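Local coordinates for protein CD180 antigen (Mus musculus, PDB 3T6Q) that probably cooperates with MD-1 and TLR4 in the innate immune response of B-cells to bacterial lipopolysaccharide, leading to NF-kappa-B activation, at residues L62-C67 against D75-Q80; T99-P104 against D121-H126. All coordinates share one frame; numbering follows the deposited sequence.

Contact 1: L62-C67 against D75-Q80; sequences LDLTRC and DTFQSQ. With NAG (2-acetamido-2-deoxy-beta-D-glucopyranose), chain R.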
loop_
_atom_site.group_PDB
_atom_site.type_symbol
_atom_site.label_atom_id
_atom_site.label_comp_id
_atom_site.label_asym_id
_atom_site.label_seq_id
_atom_site.Cartn_x
_atom_site.Cartn_y
_atom_site.Cartn_z
ATOM N N LEU A 62 -14.833 18.857 5.492
ATOM C CA LEU A 62 -14.436 18.025 6.629
ATOM C C LEU A 62 -13.123 17.288 6.289
ATOM O O LEU A 62 -13.078 16.507 5.368
ATOM C CB LEU A 62 -15.558 16.998 6.920
ATOM C CG LEU A 62 -15.308 15.932 8.017
ATOM C CD1 LEU A 62 -15.016 16.623 9.318
ATOM C CD2 LEU A 62 -16.491 14.980 8.098
ATOM N N ASP A 63 -12.077 17.545 7.052
ATOM C CA ASP A 63 -10.786 16.908 6.812
ATOM C C ASP A 63 -10.450 15.925 7.965
ATOM O O ASP A 63 -10.176 16.337 9.110
ATOM C CB ASP A 63 -9.735 18.011 6.707
ATOM C CG ASP A 63 -8.316 17.497 6.313
ATOM O OD1 ASP A 63 -8.089 16.275 6.153
ATOM O OD2 ASP A 63 -7.434 18.366 6.172
ATOM N N LEU A 64 -10.451 14.645 7.620
ATOM C CA LEU A 64 -10.127 13.537 8.521
ATOM C C LEU A 64 -8.747 12.860 8.138
ATOM O O LEU A 64 -8.527 11.680 8.390
ATOM C CB LEU A 64 -11.270 12.530 8.445
ATOM C CG LEU A 64 -12.654 13.087 8.878
ATOM C CD1 LEU A 64 -13.761 12.147 8.426
ATOM C CD2 LEU A 64 -12.712 13.351 10.362
ATOM N N THR A 65 -7.853 13.637 7.540
ATOM C CA THR A 65 -6.503 13.171 7.166
ATOM C C THR A 65 -5.805 12.489 8.336
ATOM O O THR A 65 -5.739 13.049 9.432
ATOM C CB THR A 65 -5.625 14.353 6.715
ATOM O OG1 THR A 65 -6.113 14.845 5.474
ATOM C CG2 THR A 65 -4.124 13.933 6.565
ATOM N N ARG A 66 -5.329 11.268 8.106
ATOM C CA ARG A 66 -4.530 10.539 9.079
ATOM C C ARG A 66 -5.153 10.560 10.512
ATOM O O ARG A 66 -4.515 11.012 11.491
ATOM C CB ARG A 66 -3.054 10.976 9.078
ATOM C CG ARG A 66 -2.175 10.022 9.924
ATOM C CD ARG A 66 -0.683 10.027 9.659
ATOM N NE ARG A 66 -0.389 9.467 8.346
ATOM C CZ ARG A 66 -0.050 8.209 8.103
ATOM N NH1 ARG A 66 0.164 7.845 6.871
ATOM N NH2 ARG A 66 0.040 7.317 9.081
ATOM N N CYS A 67 -6.394 10.083 10.602
ATOM C CA CYS A 67 -7.114 9.988 11.891
ATOM C C CYS A 67 -7.171 8.557 12.425
ATOM O O CYS A 67 -7.978 8.256 13.305
ATOM C CB CYS A 67 -8.551 10.548 11.757
ATOM S SG CYS A 67 -8.485 12.343 11.904
ATOM N N ASP A 75 -24.290 4.902 7.162
ATOM C CA ASP A 75 -24.721 6.264 7.477
ATOM C C ASP A 75 -23.758 7.127 8.291
ATOM O O ASP A 75 -24.191 8.028 9.014
ATOM C CB ASP A 75 -26.089 6.203 8.204
ATOM C CG ASP A 75 -27.151 5.476 7.381
ATOM O OD1 ASP A 75 -27.347 5.853 6.207
ATOM O OD2 ASP A 75 -27.782 4.518 7.892
ATOM N N THR A 76 -22.438 6.903 8.160
ATOM C CA THR A 76 -21.480 7.747 8.881
ATOM C C THR A 76 -21.691 9.281 8.630
ATOM O O THR A 76 -21.523 10.135 9.548
ATOM C CB THR A 76 -20.016 7.341 8.520
ATOM O OG1 THR A 76 -19.737 6.027 9.056
ATOM C CG2 THR A 76 -19.042 8.328 9.096
ATOM N N PHE A 77 -22.021 9.616 7.391
ATOM C CA PHE A 77 -22.113 11.042 6.959
ATOM C C PHE A 77 -23.563 11.455 6.738
ATOM O O PHE A 77 -23.868 12.339 5.913
ATOM C CB PHE A 77 -21.256 11.257 5.703
ATOM C CG PHE A 77 -19.797 11.000 5.967
ATOM C CD1 PHE A 77 -19.178 9.865 5.465
ATOM C CD2 PHE A 77 -19.075 11.858 6.807
ATOM C CE1 PHE A 77 -17.831 9.609 5.763
ATOM C CE2 PHE A 77 -17.727 11.612 7.091
ATOM C CZ PHE A 77 -17.119 10.484 6.573
ATOM N N GLN A 78 -24.462 10.813 7.494
ATOM C CA GLN A 78 -25.916 10.973 7.251
ATOM C C GLN A 78 -26.381 12.404 7.342
ATOM O O GLN A 78 -27.290 12.763 6.622
ATOM C CB GLN A 78 -26.779 10.084 8.196
ATOM C CG GLN A 78 -26.625 10.417 9.666
ATOM C CD GLN A 78 -27.396 9.461 10.560
ATOM O OE1 GLN A 78 -27.969 8.480 10.087
ATOM N NE2 GLN A 78 -27.402 9.744 11.853
ATOM N N SER A 79 -25.784 13.226 8.221
ATOM C CA SER A 79 -26.284 14.595 8.410
ATOM C C SER A 79 -25.555 15.655 7.592
ATOM O O SER A 79 -25.839 16.863 7.740
ATOM C CB SER A 79 -26.230 15.023 9.875
ATOM O OG SER A 79 -26.965 14.155 10.723
ATOM N N GLN A 80 -24.591 15.224 6.769
ATOM C CA GLN A 80 -23.705 16.154 6.029
ATOM C C GLN A 80 -24.277 16.401 4.618
ATOM O O GLN A 80 -23.612 16.192 3.603
ATOM C CB GLN A 80 -22.266 15.569 5.965
ATOM C CG GLN A 80 -21.431 15.884 7.197
ATOM C CD GLN A 80 -21.911 15.121 8.420
ATOM O OE1 GLN A 80 -21.846 13.882 8.447
ATOM N NE2 GLN A 80 -22.355 15.837 9.437
HETATM C C1 NAG R . -27.383 5.023 14.870
HETATM C C2 NAG R . -28.595 5.779 15.444
HETATM C C3 NAG R . -29.319 4.912 16.496
HETATM C C4 NAG R . -29.476 3.436 16.095
HETATM C C5 NAG R . -28.104 2.925 15.670
HETATM C C6 NAG R . -28.023 1.444 15.323
HETATM C C7 NAG R . -28.262 8.221 15.162
HETATM C C8 NAG R . -27.846 9.527 15.756
HETATM N N2 NAG R . -28.222 7.111 15.933
HETATM O O3 NAG R . -30.615 5.419 16.669
HETATM O O4 NAG R . -30.021 2.684 17.166
HETATM O O5 NAG R . -27.731 3.679 14.540
HETATM O O6 NAG R . -28.732 1.225 14.139
HETATM O O7 NAG R . -28.631 8.239 13.985
#
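Leu62 and Leu64 both reach the rim of the Phe77 ring rather than its faces. Leu62 CD2 comes within 3.7 Å of Phe77 CE2. Next to it, Leu64 CD1 sits 4.2 Å from Phe77 CZ, the two side chains approaching from opposite directions. In Leu62, with CG anti to the backbone N (chi1 175°), CD2 is carried to the ring edge. Over the centre of one face of the ring lies Thr76 CG2, 3.7 Å above the plane. Phe53 of the preceding repeat meets the ring nearly parallel. Two overlapping type I turns, Asp75 to Gln78 and Phe77 to Gln80, shape the loop that carries the ring. Facing outward from it, Gln78 gives NE2 to O7 of the Asn50-linked sugar in a nearly straight bond of 2.9 Å. Behind the leucines, Asp63 OD1 accepts from Thr65 N, closing an Asx turn, and also from Thr65 OG1, where the chain leaves strand 61-63. Leucines from and just after the strand, meeting an aromatic carried by the convex-side loop, form the hydrophobic core of a leucine-rich repeat, here the second of this Toll-like receptor relative.

Contact 2: T99-P104 against D121-H126; sequences TALSGP and DFIPLH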
loop_
_atom_site.group_PDB
_atom_site.type_symbol
_atom_site.label_atom_id
_atom_site.label_comp_id
_atom_site.label_asym_id
_atom_site.label_seq_id
_atom_site.Cartn_x
_atom_site.Cartn_y
_atom_site.Cartn_z
ATOM N N THR A 99 -23.860 2.570 2.565
ATOM C CA THR A 99 -24.591 3.814 2.888
ATOM C C THR A 99 -23.748 4.897 3.594
ATOM O O THR A 99 -24.285 5.898 4.090
ATOM C CB THR A 99 -25.856 3.522 3.749
ATOM O OG1 THR A 99 -25.468 3.101 5.069
ATOM C CG2 THR A 99 -26.698 2.456 3.120
ATOM N N ALA A 100 -22.427 4.702 3.662
ATOM C CA ALA A 100 -21.582 5.631 4.405
ATOM C C ALA A 100 -21.727 7.042 3.855
ATOM O O ALA A 100 -21.787 8.017 4.630
ATOM C CB ALA A 100 -20.113 5.192 4.356
ATOM N N LEU A 101 -21.842 7.150 2.526
ATOM C CA LEU A 101 -21.972 8.468 1.875
ATOM C C LEU A 101 -23.408 8.807 1.420
ATOM O O LEU A 101 -23.591 9.534 0.438
ATOM C CB LEU A 101 -21.022 8.534 0.662
ATOM C CG LEU A 101 -19.514 8.575 0.953
ATOM C CD1 LEU A 101 -18.725 8.331 -0.334
ATOM C CD2 LEU A 101 -19.183 9.936 1.557
ATOM N N SER A 102 -24.413 8.315 2.145
ATOM C CA SER A 102 -25.824 8.576 1.803
ATOM C C SER A 102 -26.185 10.046 2.021
ATOM O O SER A 102 -26.954 10.613 1.269
ATOM C CB SER A 102 -26.763 7.655 2.615
ATOM O OG SER A 102 -26.705 7.986 4.023
ATOM N N GLY A 103 -25.612 10.646 3.058
ATOM C CA GLY A 103 -25.849 12.027 3.433
ATOM C C GLY A 103 -25.395 13.078 2.414
ATOM O O GLY A 103 -26.204 13.907 1.966
ATOM N N PRO A 104 -24.105 13.065 2.039
ATOM C CA PRO A 104 -23.572 14.136 1.160
ATOM C C PRO A 104 -23.812 13.946 -0.347
ATOM O O PRO A 104 -22.862 13.715 -1.133
ATOM C CB PRO A 104 -22.074 14.142 1.477
ATOM C CG PRO A 104 -21.778 12.812 2.087
ATOM C CD PRO A 104 -23.041 12.218 2.616
ATOM N N ASP A 121 -13.901 0.295 -6.510
ATOM C CA ASP A 121 -15.149 -0.218 -5.904
ATOM C C ASP A 121 -15.102 -0.329 -4.366
ATOM O O ASP A 121 -16.121 -0.614 -3.725
ATOM C CB ASP A 121 -15.642 -1.524 -6.568
ATOM C CG ASP A 121 -14.651 -2.679 -6.431
ATOM O OD1 ASP A 121 -14.496 -3.470 -7.400
ATOM O OD2 ASP A 121 -14.027 -2.804 -5.360
ATOM N N PHE A 122 -13.939 -0.079 -3.764
ATOM C CA PHE A 122 -13.883 0.044 -2.284
ATOM C C PHE A 122 -14.783 1.200 -1.821
ATOM O O PHE A 122 -15.238 1.216 -0.694
ATOM C CB PHE A 122 -12.432 0.319 -1.830
ATOM C CG PHE A 122 -12.245 0.294 -0.333
ATOM C CD1 PHE A 122 -12.434 1.443 0.432
ATOM C CD2 PHE A 122 -11.890 -0.894 0.310
ATOM C CE1 PHE A 122 -12.256 1.442 1.795
ATOM C CE2 PHE A 122 -11.710 -0.899 1.681
ATOM C CZ PHE A 122 -11.891 0.260 2.431
ATOM N N ILE A 123 -14.956 2.215 -2.673
ATOM C CA ILE A 123 -15.654 3.427 -2.277
ATOM C C ILE A 123 -17.060 3.392 -2.914
ATOM O O ILE A 123 -17.184 3.495 -4.151
ATOM C CB ILE A 123 -14.906 4.698 -2.731
ATOM C CG1 ILE A 123 -13.386 4.570 -2.415
ATOM C CG2 ILE A 123 -15.515 5.918 -2.069
ATOM C CD1 ILE A 123 -12.541 5.637 -3.096
ATOM N N PRO A 124 -18.099 3.177 -2.088
ATOM C CA PRO A 124 -19.456 3.098 -2.684
ATOM C C PRO A 124 -19.934 4.496 -3.001
ATOM O O PRO A 124 -20.255 5.271 -2.100
ATOM C CB PRO A 124 -20.307 2.431 -1.582
ATOM C CG PRO A 124 -19.321 1.784 -0.646
ATOM C CD PRO A 124 -18.087 2.677 -0.689
ATOM N N LEU A 125 -19.873 4.861 -4.281
ATOM C CA LEU A 125 -20.157 6.255 -4.675
ATOM C C LEU A 125 -21.496 6.455 -5.416
ATOM O O LEU A 125 -21.703 7.508 -5.988
ATOM C CB LEU A 125 -19.044 6.804 -5.554
ATOM C CG LEU A 125 -17.740 7.120 -4.817
ATOM C CD1 LEU A 125 -16.576 7.069 -5.794
ATOM C CD2 LEU A 125 -17.830 8.452 -4.103
ATOM N N HIS A 126 -22.364 5.450 -5.418
ATOM C CA HIS A 126 -23.657 5.514 -6.133
ATOM C C HIS A 126 -24.570 6.680 -5.733
ATOM O O HIS A 126 -25.427 7.085 -6.511
ATOM C CB HIS A 126 -24.376 4.187 -5.974
ATOM C CG HIS A 126 -24.596 3.805 -4.535
ATOM N ND1 HIS A 126 -23.659 3.152 -3.806
ATOM C CD2 HIS A 126 -25.656 4.056 -3.680
ATOM C CE1 HIS A 126 -24.117 2.976 -2.556
ATOM N NE2 HIS A 126 -25.344 3.522 -2.481
HETATM O O HOH W 1 -20.618 5.010 0.821
#
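Leu101 lies alongside Leu125, the two side chains pointing the same way, with CD1 of Leu101 3.9 Å from CD2 of Leu125. They occupy equivalent places in consecutive turns of the leucine-rich-repeat solenoid, LRR 3 and LRR 4, at the position filled by Phe77 one repeat earlier. Their shapes agree as well: each has CG anti to its carbonyl carbon and beside the backbone N (chi1 -69° in Leu101, -73° in Leu125).

On the Leu101 side one methyl, CD1, makes all the close contacts. It also sits 3.9 Å from the carbonyl O of Pro124, and more loosely, at 4.4 Å, from CG2 of Ile123. Ile123 offers only that branch, since the rest of its side chain leads off towards the core, where it packs on Leu110 and Phe112. Pro124 CB points toward 99-104, though the side chain gets no nearer than 5.5 Å; it packs on Met96 and Glu98, just before 99-104. Met96 is shared, for Leu101, Phe122 and Ile123 rest on it too.

At the 121-122 end the loop faces a partner protein in the assembly: an aromatic side chain of that protein meets the Phe122 ring, and an aromatic side chain of it hydrogen-bonds Asp121 OD2. On the other loop, a type I turn from Thr99 to Ser102 sets the backbone from which Leu101 projects, and Gln128 NE2, just past 121-126, holds the carbonyls of Leu101 and Pro104.

No direct hydrogen bond joins the two loops. A water makes the polar link instead: it accepts from the backbone N of Leu101 at 3.0 Å and lies equally far, 3.0 Å, from the carbonyl O of Pro124, the same oxygen that Leu101 CD1 packs against.

How the contacts relate
From the N terminus, contact 1 comes first: it closes the short loop from strand 61-63, through strand 71-72, back to the convex side, all within LRR 2. Contact 2 begins only after that loop is shut, so the two follow in series without crossing. It spans a longer excursion, joining the convex loop of LRR 3 to that of LRR 4 across strand 109-111. Contact 1 thus holds one turn together, while contact 2 ties one turn to the next. Their centres are 12 Å apart and 75-80 lies directly against 99-104: Asp75 N probably hydrogen-bonds Thr99 OG1 (3.0 Å), Asp75 OD1 probably bonds Ser102 OG (3.1 Å), and Pro104 packs on the carbonyls of Phe77 and Gln80.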